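Local coordinates for multisubunit Na+/H+ antiporter, A subunit (Anoxybacillus flavithermus, PDB 6Z16), which probably takes part in exchanging sodium ions for protons across the cell membrane, as the large A subunit of a multisubunit Mrp-type antiporter, at residues A[37-48]-A[57-68]; A[241-249]-A[277-288]. One frame throughout, in Å; residues are numbered along the deposited sequence.

Interaction 1. Residues A[37-48]-A[57-68]; sequences APFLLALLVPFF and VGWFVFPLPIAL. With PTY (phosphatidylethanolamine), chain R.
The rings of Phe48 and Phe60 lie face to face, their planes 13° apart and their centroids separated by 4.4 Å. Phe60 CB stands over the same face of the Phe48 ring toward its rim, 3.5 Å from Phe48 CE2, and adds a CH-pi contact. Both rings are thrown across the gap because CG is anti to the backbone N in each, with chi1 of -171° in Phe48 and -177° in Phe60. Val57 CG2 approaches the Phe48 ring at its edge, near its plane. On the Phe60 ring, Leu41 CD1 arrives obliquely, 3.6 Å from Phe60 CE2. The other branch of Leu41 turns to Leu64, and the two leucines meet tip to tip, Leu41 CD2 lying 3.7 Å from Leu64 CD2. These residues join the first two predicted membrane spans in an antiparallel hairpin: 37-48 runs against two helical pieces, 57-61 and 63-68, with wide axis separations of 10.2 and 11.1 Å spanned by long apolar side chains. Val45 fills in more loosely between Val57 and Val61. At the far end, Pro38 crosses Leu64 at about a right angle, and its CG also comes 4.2 Å from Leu68 CD1. Helix 136-155 adds Leu144 against Leu41 and Tyr140 against Val57. A different side of helix 37-48 binds phosphatidylethanolamine: the lipid's O30 sits over one face of the Phe47 ring, Pro46 touches the ester carbonyl oxygen O10, and one acyl chain runs past Leu43 and Phe39.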
loop_
_atom_site.group_PDB
_atom_site.type_symbol
_atom_site.label_atom_id
_atom_site.label_comp_id
_atom_site.label_asym_id
_atom_site.label_seq_id
_atom_site.Cartn_x
_atom_site.Cartn_y
_atom_site.Cartn_z
ATOM N N ALA A 37 31.532 -33.805 -85.847
ATOM C CA ALA A 37 30.421 -33.735 -86.792
ATOM C C ALA A 37 29.431 -34.908 -86.736
ATOM O O ALA A 37 28.225 -34.652 -86.900
ATOM C CB ALA A 37 30.957 -33.572 -88.219
ATOM N N PRO A 38 29.837 -36.184 -86.538
ATOM C CA PRO A 38 28.803 -37.222 -86.366
ATOM C C PRO A 38 27.951 -37.062 -85.120
ATOM O O PRO A 38 26.781 -37.455 -85.138
ATOM C CB PRO A 38 29.612 -38.523 -86.322
ATOM C CG PRO A 38 30.814 -38.235 -87.050
ATOM C CD PRO A 38 31.155 -36.837 -86.713
ATOM N N PHE A 39 28.474 -36.453 -84.058
ATOM C CA PHE A 39 27.655 -36.237 -82.869
ATOM C C PHE A 39 26.584 -35.179 -83.117
ATOM O O PHE A 39 25.428 -35.350 -82.710
ATOM C CB PHE A 39 28.538 -35.840 -81.695
ATOM C CG PHE A 39 29.548 -36.876 -81.321
ATOM C CD1 PHE A 39 29.150 -38.058 -80.727
ATOM C CD2 PHE A 39 30.899 -36.649 -81.514
ATOM C CE1 PHE A 39 30.074 -39.010 -80.366
ATOM C CE2 PHE A 39 31.831 -37.599 -81.146
ATOM C CZ PHE A 39 31.415 -38.779 -80.574
ATOM N N LEU A 40 26.945 -34.092 -83.808
ATOM C CA LEU A 40 25.976 -33.052 -84.134
ATOM C C LEU A 40 24.932 -33.563 -85.111
ATOM O O LEU A 40 23.738 -33.249 -84.983
ATOM C CB LEU A 40 26.688 -31.835 -84.716
ATOM C CG LEU A 40 27.660 -31.106 -83.793
ATOM C CD1 LEU A 40 28.363 -29.983 -84.536
ATOM C CD2 LEU A 40 26.929 -30.580 -82.583
ATOM N N LEU A 41 25.351 -34.378 -86.076
ATOM C CA LEU A 41 24.358 -34.939 -86.979
ATOM C C LEU A 41 23.489 -35.977 -86.268
ATOM O O LEU A 41 22.313 -36.127 -86.609
ATOM C CB LEU A 41 25.041 -35.526 -88.211
ATOM C CG LEU A 41 24.084 -35.821 -89.366
ATOM C CD1 LEU A 41 23.547 -34.509 -89.882
ATOM C CD2 LEU A 41 24.728 -36.606 -90.480
ATOM N N ALA A 42 24.020 -36.640 -85.235
ATOM C CA ALA A 42 23.205 -37.539 -84.425
ATOM C C ALA A 42 22.187 -36.785 -83.582
ATOM O O ALA A 42 21.115 -37.323 -83.289
ATOM C CB ALA A 42 24.100 -38.389 -83.527
ATOM N N LEU A 43 22.521 -35.564 -83.148
ATOM C CA LEU A 43 21.499 -34.671 -82.600
ATOM C C LEU A 43 20.424 -34.356 -83.631
ATOM O O LEU A 43 19.228 -34.383 -83.322
ATOM C CB LEU A 43 22.114 -33.363 -82.099
ATOM C CG LEU A 43 22.550 -33.145 -80.648
ATOM C CD1 LEU A 43 23.782 -33.908 -80.287
ATOM C CD2 LEU A 43 22.781 -31.669 -80.406
ATOM N N LEU A 44 20.831 -34.051 -84.861
ATOM C CA LEU A 44 19.880 -33.590 -85.867
ATOM C C LEU A 44 19.080 -34.705 -86.541
ATOM O O LEU A 44 18.191 -34.384 -87.334
ATOM C CB LEU A 44 20.609 -32.791 -86.946
ATOM C CG LEU A 44 21.256 -31.489 -86.481
ATOM C CD1 LEU A 44 22.065 -30.863 -87.602
ATOM C CD2 LEU A 44 20.197 -30.534 -85.985
ATOM N N VAL A 45 19.397 -35.983 -86.289
ATOM C CA VAL A 45 18.680 -37.084 -86.963
ATOM C C VAL A 45 17.171 -37.135 -86.693
ATOM O O VAL A 45 16.406 -37.192 -87.670
ATOM C CB VAL A 45 19.383 -38.425 -86.695
ATOM C CG1 VAL A 45 18.456 -39.594 -86.955
ATOM C CG2 VAL A 45 20.542 -38.594 -87.630
ATOM N N PRO A 46 16.672 -37.140 -85.434
ATOM C CA PRO A 46 15.217 -37.355 -85.262
ATOM C C PRO A 46 14.354 -36.192 -85.745
ATOM O O PRO A 46 13.181 -36.415 -86.082
ATOM C CB PRO A 46 15.061 -37.567 -83.751
ATOM C CG PRO A 46 16.409 -37.866 -83.253
ATOM C CD PRO A 46 17.310 -37.053 -84.103
ATOM N N PHE A 47 14.922 -34.982 -85.801
ATOM C CA PHE A 47 14.301 -33.829 -86.451
ATOM C C PHE A 47 13.936 -34.150 -87.898
ATOM O O PHE A 47 12.769 -34.063 -88.300
ATOM C CB PHE A 47 15.273 -32.647 -86.405
ATOM C CG PHE A 47 15.549 -32.113 -85.019
ATOM C CD1 PHE A 47 14.796 -31.082 -84.491
ATOM C CD2 PHE A 47 16.565 -32.654 -84.246
ATOM C CE1 PHE A 47 15.068 -30.585 -83.224
ATOM C CE2 PHE A 47 16.829 -32.175 -82.982
ATOM C CZ PHE A 47 16.081 -31.142 -82.469
ATOM N N PHE A 48 14.937 -34.565 -88.679
ATOM C CA PHE A 48 14.725 -34.946 -90.067
ATOM C C PHE A 48 13.883 -36.209 -90.176
ATOM O O PHE A 48 13.218 -36.426 -91.196
ATOM C CB PHE A 48 16.078 -35.166 -90.748
ATOM C CG PHE A 48 15.997 -35.364 -92.241
ATOM C CD1 PHE A 48 15.959 -34.271 -93.092
ATOM C CD2 PHE A 48 15.946 -36.641 -92.799
ATOM C CE1 PHE A 48 15.889 -34.442 -94.473
ATOM C CE2 PHE A 48 15.845 -36.822 -94.185
ATOM C CZ PHE A 48 15.831 -35.722 -95.019
ATOM N N VAL A 57 15.437 -41.784 -94.125
ATOM C CA VAL A 57 16.319 -40.939 -93.318
ATOM C C VAL A 57 17.793 -41.257 -93.562
ATOM O O VAL A 57 18.650 -40.367 -93.462
ATOM C CB VAL A 57 15.911 -41.070 -91.830
ATOM C CG1 VAL A 57 16.055 -42.498 -91.339
ATOM C CG2 VAL A 57 16.686 -40.109 -90.936
ATOM N N GLY A 58 18.095 -42.491 -93.985
ATOM C CA GLY A 58 19.474 -42.901 -94.187
ATOM C C GLY A 58 20.186 -42.156 -95.295
ATOM O O GLY A 58 21.409 -41.989 -95.238
ATOM N N TRP A 59 19.432 -41.672 -96.293
ATOM C CA TRP A 59 20.018 -40.830 -97.332
ATOM C C TRP A 59 20.596 -39.554 -96.742
ATOM O O TRP A 59 21.694 -39.134 -97.121
ATOM C CB TRP A 59 18.988 -40.485 -98.407
ATOM C CG TRP A 59 18.544 -41.645 -99.221
ATOM C CD1 TRP A 59 17.325 -42.241 -99.196
ATOM C CD2 TRP A 59 19.339 -42.390 -100.145
ATOM N NE1 TRP A 59 17.296 -43.294 -100.075
ATOM C CE2 TRP A 59 18.526 -43.411 -100.663
ATOM C CE3 TRP A 59 20.660 -42.288 -100.588
ATOM C CZ2 TRP A 59 18.987 -44.321 -101.605
ATOM C CZ3 TRP A 59 21.116 -43.191 -101.522
ATOM C CH2 TRP A 59 20.282 -44.195 -102.021
ATOM N N PHE A 60 19.905 -38.970 -95.761
ATOM C CA PHE A 60 20.434 -37.791 -95.087
ATOM C C PHE A 60 21.649 -38.135 -94.242
ATOM O O PHE A 60 22.503 -37.274 -94.005
ATOM C CB PHE A 60 19.344 -37.157 -94.229
ATOM C CG PHE A 60 19.762 -35.894 -93.535
ATOM C CD1 PHE A 60 19.935 -34.721 -94.250
ATOM C CD2 PHE A 60 19.950 -35.873 -92.160
ATOM C CE1 PHE A 60 20.310 -33.553 -93.613
ATOM C CE2 PHE A 60 20.324 -34.709 -91.515
ATOM C CZ PHE A 60 20.504 -33.547 -92.243
ATOM N N VAL A 61 21.763 -39.389 -93.805
ATOM C CA VAL A 61 22.954 -39.785 -93.071
ATOM C C VAL A 61 24.086 -40.086 -94.046
ATOM O O VAL A 61 25.261 -40.007 -93.670
ATOM C CB VAL A 61 22.593 -40.975 -92.162
ATOM C CG1 VAL A 61 23.717 -41.321 -91.197
ATOM C CG2 VAL A 61 21.314 -40.680 -91.406
ATOM N N PHE A 62 23.750 -40.334 -95.313
ATOM C CA PHE A 62 24.727 -40.836 -96.279
ATOM C C PHE A 62 25.902 -39.912 -96.637
ATOM O O PHE A 62 27.017 -40.447 -96.770
ATOM C CB PHE A 62 23.988 -41.270 -97.551
ATOM C CG PHE A 62 24.885 -41.845 -98.605
ATOM C CD1 PHE A 62 25.468 -43.087 -98.431
ATOM C CD2 PHE A 62 25.131 -41.153 -99.776
ATOM C CE1 PHE A 62 26.292 -43.621 -99.400
ATOM C CE2 PHE A 62 25.953 -41.682 -100.748
ATOM C CZ PHE A 62 26.533 -42.918 -100.558
ATOM N N PRO A 63 25.762 -38.585 -96.836
ATOM C CA PRO A 63 26.931 -37.835 -97.332
ATOM C C PRO A 63 28.049 -37.655 -96.324
ATOM O O PRO A 63 29.219 -37.669 -96.735
ATOM C CB PRO A 63 26.339 -36.480 -97.735
ATOM C CG PRO A 63 24.940 -36.719 -97.925
ATOM C CD PRO A 63 24.577 -37.710 -96.896
ATOM N N LEU A 64 27.723 -37.496 -95.033
ATOM C CA LEU A 64 28.714 -37.174 -94.002
ATOM C C LEU A 64 29.899 -38.138 -93.923
ATOM O O LEU A 64 31.039 -37.647 -93.995
ATOM C CB LEU A 64 28.033 -37.024 -92.632
ATOM C CG LEU A 64 29.029 -36.736 -91.504
ATOM C CD1 LEU A 64 29.673 -35.369 -91.670
ATOM C CD2 LEU A 64 28.405 -36.887 -90.135
ATOM N N PRO A 65 29.731 -39.486 -93.843
ATOM C CA PRO A 65 30.926 -40.346 -93.911
ATOM C C PRO A 65 31.672 -40.209 -95.219
ATOM O O PRO A 65 32.912 -40.136 -95.193
ATOM C CB PRO A 65 30.358 -41.760 -93.744
ATOM C CG PRO A 65 29.063 -41.586 -93.129
ATOM C CD PRO A 65 28.531 -40.341 -93.713
ATOM N N ILE A 66 30.921 -40.084 -96.330
ATOM C CA ILE A 66 31.478 -39.757 -97.644
ATOM C C ILE A 66 32.382 -38.546 -97.547
ATOM O O ILE A 66 33.566 -38.614 -97.907
ATOM C CB ILE A 66 30.352 -39.520 -98.664
ATOM C CG1 ILE A 66 29.621 -40.815 -98.986
ATOM C CG2 ILE A 66 30.908 -38.896 -99.932
ATOM C CD1 ILE A 66 30.475 -41.799 -99.736
ATOM N N ALA A 67 31.870 -37.475 -96.924
ATOM C CA ALA A 67 32.633 -36.242 -96.789
ATOM C C ALA A 67 33.883 -36.475 -95.963
ATOM O O ALA A 67 34.994 -36.133 -96.397
ATOM C CB ALA A 67 31.764 -35.155 -96.161
ATOM N N LEU A 68 33.725 -37.199 -94.843
ATOM C CA LEU A 68 34.857 -37.510 -93.979
ATOM C C LEU A 68 35.871 -38.357 -94.717
ATOM O O LEU A 68 37.075 -38.067 -94.669
ATOM C CB LEU A 68 34.377 -38.223 -92.716
ATOM C CG LEU A 68 33.591 -37.386 -91.712
ATOM C CD1 LEU A 68 33.011 -38.270 -90.637
ATOM C CD2 LEU A 68 34.506 -36.348 -91.101
HETATM C C1 PTY R . 12.821 -34.775 -82.878
HETATM C C2 PTY R . 10.064 -41.521 -83.535
HETATM C C3 PTY R . 11.042 -40.661 -82.701
HETATM O O4 PTY R . 11.823 -33.735 -83.004
HETATM C C5 PTY R . 11.209 -35.772 -81.224
HETATM C C6 PTY R . 12.648 -35.596 -81.626
HETATM O O7 PTY R . 13.419 -34.988 -80.542
HETATM C C8 PTY R . 14.505 -35.661 -80.130
HETATM O O10 PTY R . 14.802 -36.750 -80.538
HETATM C C11 PTY R . 15.282 -34.877 -79.110
HETATM C C12 PTY R . 16.793 -34.853 -79.337
HETATM C C13 PTY R . 17.503 -36.122 -78.885
HETATM C C14 PTY R . 18.987 -36.168 -79.209
HETATM C C15 PTY R . 19.587 -37.556 -79.063
HETATM C C16 PTY R . 21.015 -37.702 -79.569
HETATM C C17 PTY R . 22.092 -37.278 -78.585
HETATM C C18 PTY R . 23.499 -37.484 -79.116
HETATM C C19 PTY R . 24.598 -36.942 -78.218
HETATM C C20 PTY R . 25.875 -36.634 -78.976
HETATM C C21 PTY R . 26.958 -35.966 -78.154
HETATM C C22 PTY R . 27.806 -36.920 -77.332
HETATM C C23 PTY R . 28.958 -36.222 -76.633
HETATM C C24 PTY R . 29.956 -37.154 -75.978
HETATM C C25 PTY R . 31.110 -36.417 -75.323
HETATM C C26 PTY R . 31.862 -35.492 -76.267
HETATM C C27 PTY R . 32.685 -34.435 -75.551
HETATM C C28 PTY R . 31.861 -33.512 -74.673
HETATM C C29 PTY R . 32.686 -32.462 -73.964
HETATM C C30 PTY R . 12.089 -32.543 -82.462
HETATM C C31 PTY R . 11.157 -31.486 -82.980
HETATM O O30 PTY R . 12.973 -32.346 -81.671
HETATM C C32 PTY R . 11.175 -31.364 -84.499
HETATM C C33 PTY R . 10.484 -30.114 -85.024
HETATM C C34 PTY R . 11.299 -28.852 -84.828
HETATM P P1 PTY R . 10.785 -38.431 -81.245
HETATM O O11 PTY R . 10.361 -39.411 -82.428
HETATM O O12 PTY R . 9.694 -38.522 -80.182
HETATM O O13 PTY R . 12.148 -38.728 -80.763
HETATM O O14 PTY R . 10.694 -36.950 -81.883
HETATM N N1 PTY R . 10.330 -42.943 -83.293
#

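Interaction 2. Residues A[241-249]-A[277-288]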
loop_
_atom_site.group_PDB
_atom_site.type_symbol
_atom_site.label_atom_id
_atom_site.label_comp_id
_atom_site.label_asym_id
_atom_site.label_seq_id
_atom_site.Cartn_x
_atom_site.Cartn_y
_atom_site.Cartn_z
ATOM N N ILE A 241 46.637 -52.394 -69.298
ATOM C CA ILE A 241 46.403 -51.961 -70.678
ATOM C C ILE A 241 46.258 -53.163 -71.598
ATOM O O ILE A 241 45.347 -53.222 -72.437
ATOM C CB ILE A 241 47.544 -51.039 -71.151
ATOM C CG1 ILE A 241 47.487 -49.677 -70.474
ATOM C CG2 ILE A 241 47.534 -50.862 -72.655
ATOM C CD1 ILE A 241 48.708 -48.836 -70.755
ATOM N N LEU A 242 47.117 -54.164 -71.412
ATOM C CA LEU A 242 47.103 -55.345 -72.255
ATOM C C LEU A 242 45.857 -56.181 -72.019
ATOM O O LEU A 242 45.308 -56.766 -72.959
ATOM C CB LEU A 242 48.373 -56.131 -71.967
ATOM C CG LEU A 242 48.806 -57.186 -72.945
ATOM C CD1 LEU A 242 48.934 -56.489 -74.254
ATOM C CD2 LEU A 242 50.137 -57.738 -72.507
ATOM N N PHE A 243 45.365 -56.176 -70.784
ATOM C CA PHE A 243 44.142 -56.877 -70.428
ATOM C C PHE A 243 42.935 -56.246 -71.110
ATOM O O PHE A 243 42.087 -56.948 -71.677
ATOM C CB PHE A 243 43.988 -56.827 -68.910
ATOM C CG PHE A 243 43.002 -57.800 -68.363
ATOM C CD1 PHE A 243 43.397 -59.086 -68.027
ATOM C CD2 PHE A 243 41.679 -57.442 -68.209
ATOM C CE1 PHE A 243 42.497 -59.981 -67.518
ATOM C CE2 PHE A 243 40.777 -58.332 -67.721
ATOM C CZ PHE A 243 41.184 -59.602 -67.361
ATOM N N GLY A 244 42.853 -54.914 -71.081
ATOM C CA GLY A 244 41.736 -54.243 -71.732
ATOM C C GLY A 244 41.767 -54.354 -73.244
ATOM O O GLY A 244 40.721 -54.521 -73.889
ATOM N N ALA A 245 42.969 -54.290 -73.828
ATOM C CA ALA A 245 43.109 -54.432 -75.270
ATOM C C ALA A 245 42.801 -55.846 -75.729
ATOM O O ALA A 245 42.272 -56.031 -76.828
ATOM C CB ALA A 245 44.514 -54.025 -75.701
ATOM N N PHE A 246 43.109 -56.857 -74.910
ATOM C CA PHE A 246 42.701 -58.214 -75.255
ATOM C C PHE A 246 41.212 -58.407 -75.054
ATOM O O PHE A 246 40.610 -59.278 -75.687
ATOM C CB PHE A 246 43.460 -59.237 -74.417
ATOM C CG PHE A 246 44.906 -59.358 -74.763
ATOM C CD1 PHE A 246 45.402 -58.872 -75.960
ATOM C CD2 PHE A 246 45.777 -59.957 -73.875
ATOM C CE1 PHE A 246 46.738 -58.985 -76.260
ATOM C CE2 PHE A 246 47.109 -60.073 -74.173
ATOM C CZ PHE A 246 47.590 -59.585 -75.369
ATOM N N THR A 247 40.610 -57.621 -74.168
ATOM C CA THR A 247 39.186 -57.770 -73.919
ATOM C C THR A 247 38.364 -57.197 -75.066
ATOM O O THR A 247 37.326 -57.758 -75.434
ATOM C CB THR A 247 38.825 -57.083 -72.611
ATOM O OG1 THR A 247 39.762 -57.463 -71.596
ATOM C CG2 THR A 247 37.465 -57.523 -72.178
ATOM N N LYS A 248 38.823 -56.085 -75.649
ATOM C CA LYS A 248 38.049 -55.435 -76.708
ATOM C C LYS A 248 38.063 -56.238 -78.005
ATOM O O LYS A 248 37.014 -56.456 -78.621
ATOM C CB LYS A 248 38.577 -54.028 -76.954
ATOM C CG LYS A 248 37.887 -53.297 -78.087
ATOM C CD LYS A 248 36.398 -53.081 -77.852
ATOM C CE LYS A 248 36.121 -52.007 -76.824
ATOM N NZ LYS A 248 34.664 -51.756 -76.704
ATOM N N SER A 249 39.238 -56.689 -78.436
ATOM C CA SER A 249 39.394 -57.324 -79.737
ATOM C C SER A 249 39.068 -58.816 -79.734
ATOM O O SER A 249 39.488 -59.502 -80.671
ATOM C CB SER A 249 40.813 -57.107 -80.257
ATOM O OG SER A 249 41.753 -57.798 -79.462
ATOM N N MET A 277 35.002 -52.056 -84.238
ATOM C CA MET A 277 35.141 -52.190 -82.791
ATOM C C MET A 277 36.108 -53.297 -82.413
ATOM O O MET A 277 36.958 -53.109 -81.536
ATOM C CB MET A 277 33.786 -52.424 -82.137
ATOM C CG MET A 277 33.893 -52.582 -80.638
ATOM S SD MET A 277 32.310 -52.788 -79.854
ATOM C CE MET A 277 31.800 -54.333 -80.584
ATOM N N VAL A 278 36.040 -54.432 -83.108
ATOM C CA VAL A 278 36.919 -55.554 -82.819
ATOM C C VAL A 278 38.368 -55.311 -83.214
ATOM O O VAL A 278 39.206 -56.183 -82.983
ATOM C CB VAL A 278 36.386 -56.814 -83.520
ATOM C CG1 VAL A 278 34.988 -57.135 -83.032
ATOM C CG2 VAL A 278 36.405 -56.620 -85.016
ATOM N N LYS A 279 38.690 -54.163 -83.808
ATOM C CA LYS A 279 40.059 -53.775 -84.112
ATOM C C LYS A 279 40.561 -52.645 -83.229
ATOM O O LYS A 279 41.658 -52.129 -83.465
ATOM C CB LYS A 279 40.169 -53.383 -85.582
ATOM C CG LYS A 279 40.005 -54.566 -86.505
ATOM C CD LYS A 279 40.014 -54.167 -87.957
ATOM C CE LYS A 279 40.025 -55.397 -88.839
ATOM N NZ LYS A 279 38.804 -56.203 -88.649
ATOM N N ALA A 280 39.794 -52.257 -82.208
ATOM C CA ALA A 280 40.219 -51.165 -81.340
ATOM C C ALA A 280 41.347 -51.597 -80.415
ATOM O O ALA A 280 42.298 -50.836 -80.187
ATOM C CB ALA A 280 39.031 -50.644 -80.536
ATOM N N GLY A 281 41.260 -52.814 -79.870
ATOM C CA GLY A 281 42.366 -53.351 -79.098
ATOM C C GLY A 281 43.604 -53.572 -79.937
ATOM O O GLY A 281 44.725 -53.382 -79.453
ATOM N N ILE A 282 43.412 -53.956 -81.203
ATOM C CA ILE A 282 44.503 -54.033 -82.169
ATOM C C ILE A 282 45.166 -52.674 -82.333
ATOM O O ILE A 282 46.400 -52.570 -82.349
ATOM C CB ILE A 282 43.975 -54.566 -83.513
ATOM C CG1 ILE A 282 43.330 -55.939 -83.344
ATOM C CG2 ILE A 282 45.083 -54.635 -84.534
ATOM C CD1 ILE A 282 44.280 -57.008 -82.931
ATOM N N TYR A 283 44.359 -51.607 -82.421
ATOM C CA TYR A 283 44.921 -50.264 -82.533
ATOM C C TYR A 283 45.689 -49.866 -81.282
ATOM O O TYR A 283 46.729 -49.214 -81.379
ATOM C CB TYR A 283 43.837 -49.222 -82.816
ATOM C CG TYR A 283 44.411 -47.815 -82.851
ATOM C CD1 TYR A 283 45.202 -47.401 -83.912
ATOM C CD2 TYR A 283 44.192 -46.916 -81.809
ATOM C CE1 TYR A 283 45.749 -46.134 -83.946
ATOM C CE2 TYR A 283 44.741 -45.652 -81.835
ATOM C CZ TYR A 283 45.513 -45.267 -82.907
ATOM O OH TYR A 283 46.050 -44.006 -82.943
ATOM N N VAL A 284 45.192 -50.238 -80.101
ATOM C CA VAL A 284 45.866 -49.838 -78.864
ATOM C C VAL A 284 47.201 -50.561 -78.715
ATOM O O VAL A 284 48.214 -49.950 -78.342
ATOM C CB VAL A 284 44.943 -50.069 -77.655
ATOM C CG1 VAL A 284 45.672 -49.807 -76.353
ATOM C CG2 VAL A 284 43.767 -49.151 -77.747
ATOM N N ILE A 285 47.233 -51.856 -79.050
ATOM C CA ILE A 285 48.480 -52.620 -79.011
ATOM C C ILE A 285 49.482 -52.064 -80.015
ATOM O O ILE A 285 50.652 -51.829 -79.685
ATOM C CB ILE A 285 48.196 -54.112 -79.257
ATOM C CG1 ILE A 285 47.371 -54.689 -78.113
ATOM C CG2 ILE A 285 49.480 -54.889 -79.390
ATOM C CD1 ILE A 285 46.792 -56.036 -78.412
ATOM N N ALA A 286 49.023 -51.784 -81.241
ATOM C CA ALA A 286 49.914 -51.244 -82.262
ATOM C C ALA A 286 50.324 -49.811 -81.963
ATOM O O ALA A 286 51.380 -49.365 -82.414
ATOM C CB ALA A 286 49.242 -51.320 -83.628
ATOM N N ARG A 287 49.516 -49.084 -81.200
ATOM C CA ARG A 287 49.804 -47.699 -80.868
ATOM C C ARG A 287 50.824 -47.604 -79.743
ATOM O O ARG A 287 51.677 -46.711 -79.748
ATOM C CB ARG A 287 48.497 -47.000 -80.485
ATOM C CG ARG A 287 48.596 -45.544 -80.065
ATOM C CD ARG A 287 48.832 -44.617 -81.237
ATOM N NE ARG A 287 50.247 -44.389 -81.498
ATOM C CZ ARG A 287 50.710 -43.777 -82.580
ATOM N NH1 ARG A 287 49.870 -43.340 -83.504
ATOM N NH2 ARG A 287 52.016 -43.610 -82.740
ATOM N N LEU A 288 50.753 -48.519 -78.779
ATOM C CA LEU A 288 51.629 -48.483 -77.617
ATOM C C LEU A 288 52.808 -49.439 -77.721
ATOM O O LEU A 288 53.581 -49.536 -76.765
ATOM C CB LEU A 288 50.827 -48.787 -76.352
ATOM C CG LEU A 288 49.781 -47.726 -76.022
ATOM C CD1 LEU A 288 48.942 -48.159 -74.855
ATOM C CD2 LEU A 288 50.452 -46.404 -75.736
#
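Two antiparallel predicted membrane spans of the antiporter-family region are each interrupted where they meet, the end of helix 234-248 packing on the start of helix 280-292. Ala245 and Gly281 mark the close approach, with their CA atoms 4.0 Å apart and the short axes separated by 7.7 Å. Gly281 presents bare backbone to Ala245, its lack of a side chain letting the helices come this near, and its CA makes a CA-H...O contact of 3.5 Å with Ala245 O. That carbonyl also accepts a hydrogen bond from Ser249 OG, just past the end of the helix, at 3.2 Å and in the carbonyl plane. A chi1 of 67° places OG between the serine's backbone N and carbonyl carbon, while Ser249 CB faces Val278 O. Lys248 leaves its helix with CG anti to the backbone N, then bends at its second and third torsions and crosses Met277 at about a right angle. Its methylenes lie against Met277 O and Ala280 CB, with Lys248 CG 3.8 Å from the latter; beyond the pair, Trp166 makes a cation-pi contact with Lys248. Toward the other end, Ala245 CB meets Ile285 CG1 at 3.8 Å. Ile285 extends CD1 to the Phe246 ring, reaching its CE1 at 3.7 Å in an oblique approach. Ile241 and Leu288 close this end at about a right angle, Ile241 CG2 touching Leu288 CD1 at 3.8 Å. A membrane span broken at a lysine recalls the interrupted helices of the antiporter-like subunits of complex I, to whose family this region belongs.

In the fold
The two contacts come in series along the chain: 37-48 and 57-68 pair first, well before 241-249 meets 277-288. Their centres are about 28 Å apart and their nearest atoms about 14 Å apart, so they do not touch. Interaction 1 belongs to the helices near the N-terminus and lies about 28 Å from the centre of the chain, beside bound lipid. Interaction 2 is wholly buried, about 13 Å from that centre, in the antiporter-family region. Helix 105-128 stands beside both, touching Trp59, Ile66 and Leu68 of interaction 1 and contributing Phe110 against Tyr283 of interaction 2. The fold thus combines a lipid-contacting helical hairpin with a closely packed internal helix pair.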